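Phthiocerol/phenolphthiocerol synthesis polyketide synthase type I PpsC (Mycobacterium tuberculosis, PDB 5NJI) probably dehydrates beta-hydroxyacyl intermediates through its dehydratase domain, as part of a type I polyketide synthase making phthiocerol and phenolphthiocerol lipids in Mycobacterium tuberculosis. Local coordinates at residues I62-L68 against M103-T107; S96-Q102 against T137-T143. The protein carries 1 engineered substitution. All coordinates share one frame; numbering follows the deposited sequence. Where two conformers were deposited one is given.

Contact 1: residues I62-L68 against M103-T107; sequences IDDLVVL and MLHVT. With 8Z2 (~{S}-[2-[3-[[(2~{R})-4-[[[(2~{R},3~{S},4~{R},5~{R})-5-(6-aminopurin-9-yl)-4-oxidanyl-3-phosphonooxy-oxolan-2-yl]methoxy-oxidanyl-phosphoryl]oxy-oxidanyl-phosphoryl]oxy-3,3-dimethyl-2-oxidanyl-butanoyl]amino]propanoylamino]ethyl] (~{E})-dodec-2-enethioate), chain B.
Val67 and His105 form a single backbone bridge, with their CA atoms 4.6 Å apart. It joins a beta hairpin, closed by a type I' turn from Ile62 to Leu65, to the loop after strand 93-100. The hairpin leads into helix 70-84, the central helix of a hotdog fold, and borders the ligand pocket. Leu68 N donates to Leu104 O. On the other side of the bridge, Val66 O is gripped twice. Val106 N reaches it at 2.9 Å, and His105 ND1 at 3.3 Å from the opposite face of the carbonyl plane. The ND1 bond is nearly straight (169°), and Val66 O lies in the imidazole plane. CG of His105 is anti to its backbone N (chi1 174°), which swings the ring back to Val66 although CB points away. Leu65 CD1 sits over the ring as a CH-pi contact, 4.3 Å from the centroid. Thr107 CG2 covers the other face near the rim. Val66 CG1 packs on Val106 CB at 3.7 Å. Toward the pocket, Ile62 and Met103 cross at about a right angle, and Ile62 CD1 meets Met103 CE. The same CD1 lies 3.7 Å from the thioester S of 8Z2. One water accepts from Leu104 N and donates to Leu68 O and to 8Z2 OP1, at 3.0 Å from OP1.

Contact 2: residues S96-Q102 against T137-T143; sequences SELDLRQ and TTHATAT. With 8Z2 (~{S}-[2-[3-[[(2~{R})-4-[[[(2~{R},3~{S},4~{R},5~{R})-5-(6-aminopurin-9-yl)-4-oxidanyl-3-phosphonooxy-oxolan-2-yl]methoxy-oxidanyl-phosphoryl]oxy-oxidanyl-phosphoryl]oxy-3,3-dimethyl-2-oxidanyl-butanoyl]amino]propanoylamino]ethyl] (~{E})-dodec-2-enethioate), chain B.
Glu97 to Leu100 pair antiparallel with Ala140 to Thr143. Asp99 and Thr141 form a hydrogen-bonded pair: Asp99 N reaches Thr141 O at 2.8 Å, and Thr141 N returns to Asp99 O at 3.1 Å. Ser96 and Glu97 both face Thr143 in a classic beta bulge. Past Leu100 the pairing weakens, and Arg101 N and Gln102 N both make weak bonds to His139 O. The His139 ring then takes over: ND1 donates to Gln102 O at 2.9 Å, while NE2 bonds Thr129. Gln102 O lies in the imidazole plane, but ND1 sits well above the plane of that carbonyl. These are neighbouring strands in the double hotdog fold of polyketide synthase dehydratases. Apolar contacts lie on the face toward helix 70-84, where Leu100 CD2 meets Ala140 CB at 4.0 Å and, in the conformer given, Leu98 CG meets Ala142 CB. On the other face, one water links Asp99 OD2 to Thr141 OG1, and, in the Arg101 conformer given, a second links that hydroxyl to Arg101 NH1. Leu100 O accepts from 8Z2 NP2 at 3.0 Å. In the same Arg101 conformer, the chain bends at chi2 and chi3, and the guanidinium lies between Thr138 CG2 and the adenine, with NH2 3.4 Å from 8Z2 N6.

From the N terminus, the hairpin segment 62-68 comes first and leads into helix 70-84. The chain then runs along 96-102 and directly on into 103-107, where contact 1 closes a loop holding that helix and strand 93-100. Strands 110-118 and 122-130 follow before 137-143 returns to close contact 2. The segments alternate, so the two loops cross. Their centres are about 17 Å apart, yet they meet where Met103 and Leu104 pack against His139. Tyr73 of the helix touches residues of both. Contact 1 ties the hairpin to the loop after strand 93-100, and contact 2 ties that strand to strand 136-146. Both line the path of 8Z2.

Contact 1: residues I62-L68 against M103-T107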
loop_
_atom_site.group_PDB
_atom_site.type_symbol
_atom_site.label_atom_id
_atom_site.label_comp_id
_atom_site.label_asym_id
_atom_site.label_seq_id
_atom_site.Cartn_x
_atom_site.Cartn_y
_atom_site.Cartn_z
ATOM N N ILE A 62 -10.161 -5.557 9.586
ATOM C CA ILE A 62 -11.236 -4.579 9.484
ATOM C C ILE A 62 -12.503 -5.236 10.013
ATOM O O ILE A 62 -12.909 -6.292 9.516
ATOM C CB ILE A 62 -11.444 -4.081 8.046
ATOM C CG1 ILE A 62 -10.175 -3.395 7.534
ATOM C CG2 ILE A 62 -12.644 -3.127 7.990
ATOM C CD1 ILE A 62 -10.307 -2.777 6.175
ATOM N N ASP A 63 -13.101 -4.650 11.044
ATOM C CA ASP A 63 -14.337 -5.201 11.611
ATOM C C ASP A 63 -14.165 -6.686 11.939
ATOM O O ASP A 63 -15.006 -7.526 11.598
ATOM C CB ASP A 63 -15.518 -4.994 10.655
ATOM C CG ASP A 63 -15.922 -3.536 10.513
ATOM O OD1 ASP A 63 -15.542 -2.716 11.374
ATOM O OD2 ASP A 63 -16.640 -3.215 9.538
ATOM N N ASP A 64 -13.043 -6.995 12.599
ATOM C CA ASP A 64 -12.670 -8.328 13.079
ATOM C C ASP A 64 -12.223 -9.297 11.987
ATOM O O ASP A 64 -11.734 -10.386 12.308
ATOM C CB ASP A 64 -13.821 -8.982 13.857
ATOM C CG ASP A 64 -14.102 -8.292 15.172
ATOM O OD1 ASP A 64 -13.133 -7.840 15.825
ATOM O OD2 ASP A 64 -15.291 -8.208 15.549
ATOM N N LEU A 65 -12.350 -8.930 10.717
ATOM C CA LEU A 65 -11.978 -9.829 9.623
ATOM C C LEU A 65 -10.612 -9.462 9.057
ATOM O O LEU A 65 -10.317 -8.281 8.849
ATOM C CB LEU A 65 -13.006 -9.794 8.485
ATOM C CG LEU A 65 -14.460 -10.071 8.847
ATOM C CD1 LEU A 65 -15.284 -10.082 7.573
ATOM C CD2 LEU A 65 -14.595 -11.374 9.593
ATOM N N VAL A 66 -9.805 -10.486 8.776
ATOM C CA VAL A 66 -8.518 -10.291 8.109
ATOM C C VAL A 66 -8.778 -9.905 6.662
ATOM O O VAL A 66 -9.444 -10.630 5.922
ATOM C CB VAL A 66 -7.662 -11.562 8.183
ATOM C CG1 VAL A 66 -6.342 -11.389 7.410
ATOM C CG2 VAL A 66 -7.381 -11.946 9.639
ATOM N N VAL A 67 -8.249 -8.760 6.251
ATOM C CA VAL A 67 -8.496 -8.204 4.935
ATOM C C VAL A 67 -7.141 -7.888 4.327
ATOM O O VAL A 67 -6.221 -7.468 5.027
ATOM C CB VAL A 67 -9.370 -6.939 5.037
ATOM C CG1 VAL A 67 -9.358 -6.135 3.746
ATOM C CG2 VAL A 67 -10.783 -7.335 5.404
ATOM N N LEU A 68 -7.015 -8.079 3.031
ATOM C CA LEU A 68 -5.737 -7.809 2.411
ATOM C C LEU A 68 -5.558 -6.302 2.259
ATOM O O LEU A 68 -6.440 -5.634 1.706
ATOM C CB LEU A 68 -5.631 -8.474 1.040
ATOM C CG LEU A 68 -4.212 -8.530 0.475
ATOM C CD1 LEU A 68 -3.374 -9.543 1.256
ATOM C CD2 LEU A 68 -4.233 -8.880 -0.991
ATOM N N MET A 103 -13.074 -5.639 -1.456
ATOM C CA MET A 103 -12.245 -6.063 -0.342
ATOM C C MET A 103 -12.053 -7.568 -0.390
ATOM O O MET A 103 -12.969 -8.315 -0.756
ATOM C CB MET A 103 -12.884 -5.677 0.988
ATOM C CG MET A 103 -12.388 -4.405 1.579
ATOM S SD MET A 103 -12.983 -4.219 3.269
ATOM C CE MET A 103 -12.952 -2.431 3.359
ATOM N N LEU A 104 -10.867 -8.014 -0.000
ATOM C CA LEU A 104 -10.541 -9.435 0.042
ATOM C C LEU A 104 -10.433 -9.900 1.491
ATOM O O LEU A 104 -9.538 -9.471 2.230
ATOM C CB LEU A 104 -9.239 -9.730 -0.704
ATOM C CG LEU A 104 -8.743 -11.186 -0.627
ATOM C CD1 LEU A 104 -9.847 -12.186 -0.928
ATOM C CD2 LEU A 104 -7.588 -11.365 -1.578
ATOM N N HIS A 105 -11.329 -10.803 1.880
ATOM C CA HIS A 105 -11.305 -11.458 3.184
ATOM C C HIS A 105 -10.372 -12.653 3.081
ATOM O O HIS A 105 -10.609 -13.576 2.285
ATOM C CB HIS A 105 -12.739 -11.849 3.557
ATOM C CG HIS A 105 -12.897 -12.659 4.810
ATOM N ND1 HIS A 105 -12.117 -12.520 5.936
ATOM C CD2 HIS A 105 -13.826 -13.595 5.119
ATOM C CE1 HIS A 105 -12.538 -13.358 6.869
ATOM N NE2 HIS A 105 -13.575 -14.021 6.395
ATOM N N VAL A 106 -9.272 -12.607 3.829
ATOM C CA VAL A 106 -8.253 -13.642 3.751
ATOM C C VAL A 106 -8.675 -14.788 4.660
ATOM O O VAL A 106 -8.594 -14.693 5.889
ATOM C CB VAL A 106 -6.874 -13.111 4.140
ATOM C CG1 VAL A 106 -5.850 -14.209 4.058
ATOM C CG2 VAL A 106 -6.490 -11.963 3.209
ATOM N N THR A 107 -9.098 -15.879 4.047
ATOM C CA THR A 107 -9.525 -17.085 4.731
ATOM C C THR A 107 -8.626 -18.243 4.336
ATOM O O THR A 107 -8.011 -18.217 3.267
ATOM C CB THR A 107 -10.972 -17.419 4.355
ATOM O OG1 THR A 107 -11.063 -17.603 2.946
ATOM C CG2 THR A 107 -11.928 -16.305 4.773
HETATM C C2 8Z2 B . -13.823 -0.265 -13.234
HETATM C C4 8Z2 B . -15.579 -0.417 -11.692
HETATM C C5 8Z2 B . -16.140 -1.344 -12.432
HETATM C C6 8Z2 B . -15.596 -1.731 -13.559
HETATM C C8 8Z2 B . -17.415 -1.053 -10.771
HETATM C C10 8Z2 B . -7.827 7.787 7.626
HETATM C C11 8Z2 B . -8.248 9.174 7.356
HETATM C C12 8Z2 B . -9.617 9.410 7.871
HETATM N N9 8Z2 B . -16.343 -0.280 -10.628
HETATM N N7 8Z2 B . -17.242 -1.742 -11.849
HETATM N N3 8Z2 B . -14.416 0.143 -12.070
HETATM N N1 8Z2 B . -14.446 -1.213 -13.993
HETATM N N6 8Z2 B . -16.270 -2.659 -14.190
HETATM C "C1'" 8Z2 B . -15.593 0.865 -9.793
HETATM C "C2'" 8Z2 B . -16.110 2.052 -10.513
HETATM O "O2'" 8Z2 B . -14.871 2.733 -10.666
HETATM C "C3'" 8Z2 B . -17.210 2.628 -9.480
HETATM O "O3'" 8Z2 B . -18.141 3.472 -10.218
HETATM C "C4'" 8Z2 B . -16.072 2.908 -8.290
HETATM O "O4'" 8Z2 B . -15.450 1.541 -8.340
HETATM C "C5'" 8Z2 B . -16.330 3.208 -6.822
HETATM O "O5'" 8Z2 B . -16.989 2.231 -6.108
HETATM P P1 8Z2 B . -18.315 1.649 -6.404
HETATM O O11 8Z2 B . -17.868 0.561 -7.266
HETATM O O12 8Z2 B . -19.231 2.424 -7.280
HETATM O O6 8Z2 B . -19.142 1.083 -5.024
HETATM P P2 8Z2 B . -19.243 -0.501 -4.731
HETATM O O21 8Z2 B . -18.877 -1.397 -5.989
HETATM O O22 8Z2 B . -20.338 -1.197 -4.188
HETATM O O7 8Z2 B . -18.055 -0.458 -3.610
HETATM C CPA 8Z2 B . -17.448 0.681 -2.975
HETATM C CPB 8Z2 B . -16.398 0.050 -2.021
HETATM C CP8 8Z2 B . -15.483 -0.829 -2.892
HETATM C CP7 8Z2 B . -15.584 1.081 -1.308
HETATM C CP9 8Z2 B . -17.133 -0.808 -0.997
HETATM O OP3 8Z2 B . -14.912 0.019 -3.808
HETATM C CP6 8Z2 B . -14.373 -1.583 -2.113
HETATM O OP2 8Z2 B . -14.693 -2.361 -1.288
HETATM N NP2 8Z2 B . -13.125 -1.461 -2.540
HETATM C CP5 8Z2 B . -11.966 -2.132 -1.996
HETATM C CP4 8Z2 B . -11.307 -1.250 -0.952
HETATM C CP3 8Z2 B . -10.084 -2.009 -0.387
HETATM O OP1 8Z2 B . -10.039 -3.190 -0.442
HETATM N NP1 8Z2 B . -9.124 -1.306 0.162
HETATM C CP2 8Z2 B . -7.928 -1.903 0.674
HETATM C CP1 8Z2 B . -8.152 -2.553 1.993
HETATM S S 8Z2 B . -8.526 -1.321 3.279
HETATM P P3 8Z2 B . -19.037 2.630 -11.478
HETATM O O31 8Z2 B . -19.441 1.191 -10.690
HETATM O O32 8Z2 B . -18.323 2.126 -12.578
HETATM O O33 8Z2 B . -20.282 3.194 -12.009
HETATM C CA1 8Z2 B . -7.153 -0.681 3.511
HETATM C CA2 8Z2 B . -7.105 0.357 4.569
HETATM O OA1 8Z2 B . -6.120 -0.912 2.965
HETATM C CA3 8Z2 B . -5.816 1.043 4.798
HETATM C CA4 8Z2 B . -5.791 2.106 5.817
HETATM C CA5 8Z2 B . -4.518 2.913 5.805
HETATM C CA6 8Z2 B . -4.593 4.026 6.839
HETATM C CA7 8Z2 B . -5.469 5.199 6.343
HETATM C CA8 8Z2 B . -5.950 6.091 7.470
HETATM C CA9 8Z2 B . -6.520 7.460 7.008
HETATM O O HOH W 1 -8.779 -5.905 0.142
#

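Contact 2: residues S96-Q102 against T137-T143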
loop_
_atom_site.group_PDB
_atom_site.type_symbol
_atom_site.label_atom_id
_atom_site.label_comp_id
_atom_site.label_asym_id
_atom_site.label_seq_id
_atom_site.Cartn_x
_atom_site.Cartn_y
_atom_site.Cartn_z
ATOM N N SER A 96 0.862 3.876 -12.335
ATOM C CA SER A 96 0.096 5.019 -12.822
ATOM C C SER A 96 -1.256 5.111 -12.138
ATOM O O SER A 96 -1.687 6.200 -11.733
ATOM C CB SER A 96 -0.098 4.921 -14.340
ATOM O OG SER A 96 1.143 4.867 -14.999
ATOM N N GLU A 97 -1.943 3.974 -12.003
ATOM C CA GLU A 97 -3.272 3.925 -11.429
ATOM C C GLU A 97 -3.492 2.537 -10.851
ATOM O O GLU A 97 -3.124 1.535 -11.462
ATOM C CB GLU A 97 -4.341 4.222 -12.494
ATOM C CG GLU A 97 -5.781 4.213 -12.038
ATOM C CD GLU A 97 -6.744 4.316 -13.209
ATOM O OE1 GLU A 97 -6.278 4.525 -14.350
ATOM O OE2 GLU A 97 -7.967 4.184 -12.991
ATOM N N LEU A 98 -4.065 2.493 -9.659
ATOM C CA LEU A 98 -4.465 1.222 -9.082
ATOM C C LEU A 98 -5.852 1.397 -8.498
ATOM O O LEU A 98 -6.081 2.279 -7.670
ATOM C CB LEU A 98 -3.480 0.742 -8.017
ATOM C CG LEU A 98 -3.738 -0.694 -7.561
ATOM C CD1 LEU A 98 -2.456 -1.323 -7.082
ATOM C CD2 LEU A 98 -4.790 -0.756 -6.469
ATOM N N ASP A 99 -6.759 0.567 -8.948
ATOM C CA ASP A 99 -8.093 0.631 -8.505
ATOM C C ASP A 99 -8.389 -0.545 -7.525
ATOM O O ASP A 99 -8.263 -1.627 -7.958
ATOM C CB ASP A 99 -9.099 0.555 -9.683
ATOM C CG ASP A 99 -8.975 1.784 -10.659
ATOM O OD1 ASP A 99 -8.980 2.886 -10.187
ATOM O OD2 ASP A 99 -8.953 1.673 -11.859
ATOM N N LEU A 100 -8.897 -0.272 -6.321
ATOM C CA LEU A 100 -9.215 -1.301 -5.316
ATOM C C LEU A 100 -10.742 -1.483 -5.425
ATOM O O LEU A 100 -11.476 -0.685 -4.929
ATOM C CB LEU A 100 -8.794 -0.865 -3.892
ATOM C CG LEU A 100 -7.291 -0.575 -3.809
ATOM C CD1 LEU A 100 -6.867 -0.012 -2.477
ATOM C CD2 LEU A 100 -6.516 -1.864 -4.133
ATOM N N ARG A 101 -11.171 -2.455 -6.205
ATOM C CA ARG A 101 -12.595 -2.657 -6.455
ATOM C C ARG A 101 -13.481 -3.484 -5.342
ATOM O O ARG A 101 -14.607 -3.258 -5.290
ATOM C CB ARG A 101 -12.651 -3.325 -7.840
ATOM C CG ARG A 101 -11.549 -2.804 -8.819
ATOM C CD ARG A 101 -11.928 -2.543 -10.274
ATOM N NE ARG A 101 -13.116 -3.320 -10.631
ATOM C CZ ARG A 101 -13.291 -3.911 -11.843
ATOM N NH1 ARG A 101 -12.298 -3.730 -12.792
ATOM N NH2 ARG A 101 -14.449 -4.688 -12.082
ATOM N N GLN A 102 -12.887 -4.484 -4.725
ATOM C CA GLN A 102 -13.584 -5.290 -3.746
ATOM C C GLN A 102 -12.661 -5.799 -2.666
ATOM O O GLN A 102 -11.645 -6.267 -2.938
ATOM C CB GLN A 102 -14.325 -6.467 -4.433
ATOM C CG GLN A 102 -15.114 -7.311 -3.443
ATOM C CD GLN A 102 -16.052 -8.347 -4.088
ATOM O OE1 GLN A 102 -16.475 -8.143 -5.189
ATOM N NE2 GLN A 102 -16.395 -9.404 -3.391
ATOM N N THR A 137 -13.411 -13.516 -8.946
ATOM C CA THR A 137 -13.850 -12.191 -8.508
ATOM C C THR A 137 -12.667 -11.236 -8.610
ATOM O O THR A 137 -11.586 -11.561 -8.119
ATOM C CB THR A 137 -14.323 -12.217 -7.049
ATOM O OG1 THR A 137 -15.474 -13.047 -6.920
ATOM C CG2 THR A 137 -14.640 -10.813 -6.524
ATOM N N THR A 138 -12.875 -10.059 -9.198
ATOM C CA THR A 138 -11.803 -9.074 -9.355
ATOM C C THR A 138 -11.703 -8.172 -8.127
ATOM O O THR A 138 -12.693 -7.556 -7.723
ATOM C CB THR A 138 -12.037 -8.219 -10.599
ATOM O OG1 THR A 138 -12.011 -9.056 -11.770
ATOM C CG2 THR A 138 -10.965 -7.155 -10.730
ATOM N N HIS A 139 -10.507 -8.083 -7.545
ATOM C CA HIS A 139 -10.297 -7.251 -6.370
ATOM C C HIS A 139 -9.585 -5.958 -6.677
ATOM O O HIS A 139 -9.838 -4.953 -6.009
ATOM C CB HIS A 139 -9.508 -8.024 -5.307
ATOM C CG HIS A 139 -10.272 -9.178 -4.760
ATOM N ND1 HIS A 139 -11.270 -9.027 -3.823
ATOM C CD2 HIS A 139 -10.231 -10.497 -5.062
ATOM C CE1 HIS A 139 -11.810 -10.206 -3.564
ATOM N NE2 HIS A 139 -11.191 -11.115 -4.297
ATOM N N ALA A 140 -8.694 -5.946 -7.660
ATOM C CA ALA A 140 -7.931 -4.754 -7.967
ATOM C C ALA A 140 -7.462 -4.842 -9.405
ATOM O O ALA A 140 -7.278 -5.928 -9.945
ATOM C CB ALA A 140 -6.733 -4.588 -7.024
ATOM N N THR A 141 -7.265 -3.676 -10.007
ATOM C CA THR A 141 -6.637 -3.541 -11.307
ATOM C C THR A 141 -5.574 -2.469 -11.198
ATOM O O THR A 141 -5.697 -1.554 -10.381
ATOM C CB THR A 141 -7.633 -3.153 -12.403
ATOM O OG1 THR A 141 -8.298 -1.939 -12.034
ATOM C CG2 THR A 141 -8.652 -4.235 -12.598
ATOM N N ALA A 142 -4.515 -2.589 -12.002
ATOM C CA ALA A 142 -3.463 -1.584 -11.957
ATOM C C ALA A 142 -2.864 -1.378 -13.337
ATOM O O ALA A 142 -2.747 -2.309 -14.134
ATOM C CB ALA A 142 -2.340 -1.950 -10.992
ATOM N N THR A 143 -2.499 -0.136 -13.617
ATOM C CA THR A 143 -1.668 0.183 -14.767
ATOM C C THR A 143 -0.265 0.484 -14.265
ATOM O O THR A 143 -0.071 1.385 -13.436
ATOM C CB THR A 143 -2.238 1.364 -15.547
ATOM O OG1 THR A 143 -3.541 1.035 -16.024
ATOM C CG2 THR A 143 -1.346 1.680 -16.725
HETATM C C2 8Z2 B . -13.823 -0.265 -13.234
HETATM C C4 8Z2 B . -15.579 -0.417 -11.692
HETATM C C5 8Z2 B . -16.140 -1.344 -12.432
HETATM C C6 8Z2 B . -15.596 -1.731 -13.559
HETATM C C8 8Z2 B . -17.415 -1.053 -10.771
HETATM C C10 8Z2 B . -7.827 7.787 7.626
HETATM C C11 8Z2 B . -8.248 9.174 7.356
HETATM C C12 8Z2 B . -9.617 9.410 7.871
HETATM N N9 8Z2 B . -16.343 -0.280 -10.628
HETATM N N7 8Z2 B . -17.242 -1.742 -11.849
HETATM N N3 8Z2 B . -14.416 0.143 -12.070
HETATM N N1 8Z2 B . -14.446 -1.213 -13.993
HETATM N N6 8Z2 B . -16.270 -2.659 -14.190
HETATM C "C1'" 8Z2 B . -15.593 0.865 -9.793
HETATM C "C2'" 8Z2 B . -16.110 2.052 -10.513
HETATM O "O2'" 8Z2 B . -14.871 2.733 -10.666
HETATM C "C3'" 8Z2 B . -17.210 2.628 -9.480
HETATM O "O3'" 8Z2 B . -18.141 3.472 -10.218
HETATM C "C4'" 8Z2 B . -16.072 2.908 -8.290
HETATM O "O4'" 8Z2 B . -15.450 1.541 -8.340
HETATM C "C5'" 8Z2 B . -16.330 3.208 -6.822
HETATM O "O5'" 8Z2 B . -16.989 2.231 -6.108
HETATM P P1 8Z2 B . -18.315 1.649 -6.404
HETATM O O11 8Z2 B . -17.868 0.561 -7.266
HETATM O O12 8Z2 B . -19.231 2.424 -7.280
HETATM O O6 8Z2 B . -19.142 1.083 -5.024
HETATM P P2 8Z2 B . -19.243 -0.501 -4.731
HETATM O O21 8Z2 B . -18.877 -1.397 -5.989
HETATM O O22 8Z2 B . -20.338 -1.197 -4.188
HETATM O O7 8Z2 B . -18.055 -0.458 -3.610
HETATM C CPA 8Z2 B . -17.448 0.681 -2.975
HETATM C CPB 8Z2 B . -16.398 0.050 -2.021
HETATM C CP8 8Z2 B . -15.483 -0.829 -2.892
HETATM C CP7 8Z2 B . -15.584 1.081 -1.308
HETATM C CP9 8Z2 B . -17.133 -0.808 -0.997
HETATM O OP3 8Z2 B . -14.912 0.019 -3.808
HETATM C CP6 8Z2 B . -14.373 -1.583 -2.113
HETATM O OP2 8Z2 B . -14.693 -2.361 -1.288
HETATM N NP2 8Z2 B . -13.125 -1.461 -2.540
HETATM C CP5 8Z2 B . -11.966 -2.132 -1.996
HETATM C CP4 8Z2 B . -11.307 -1.250 -0.952
HETATM C CP3 8Z2 B . -10.084 -2.009 -0.387
HETATM O OP1 8Z2 B . -10.039 -3.190 -0.442
HETATM N NP1 8Z2 B . -9.124 -1.306 0.162
HETATM C CP2 8Z2 B . -7.928 -1.903 0.674
HETATM C CP1 8Z2 B . -8.152 -2.553 1.993
HETATM S S 8Z2 B . -8.526 -1.321 3.279
HETATM P P3 8Z2 B . -19.037 2.630 -11.478
HETATM O O31 8Z2 B . -19.441 1.191 -10.690
HETATM O O32 8Z2 B . -18.323 2.126 -12.578
HETATM O O33 8Z2 B . -20.282 3.194 -12.009
HETATM C CA1 8Z2 B . -7.153 -0.681 3.511
HETATM C CA2 8Z2 B . -7.105 0.357 4.569
HETATM O OA1 8Z2 B . -6.120 -0.912 2.965
HETATM C CA3 8Z2 B . -5.816 1.043 4.798
HETATM C CA4 8Z2 B . -5.791 2.106 5.817
HETATM C CA5 8Z2 B . -4.518 2.913 5.805
HETATM C CA6 8Z2 B . -4.593 4.026 6.839
HETATM C CA7 8Z2 B . -5.469 5.199 6.343
HETATM C CA8 8Z2 B . -5.950 6.091 7.470
HETATM C CA9 8Z2 B . -6.520 7.460 7.008
HETATM O O HOH W 2 -6.613 0.350 -12.687
HETATM O O HOH W 3 -10.710 -1.313 -12.737
HETATM O O HOH W 4 -15.355 -7.173 -8.235
#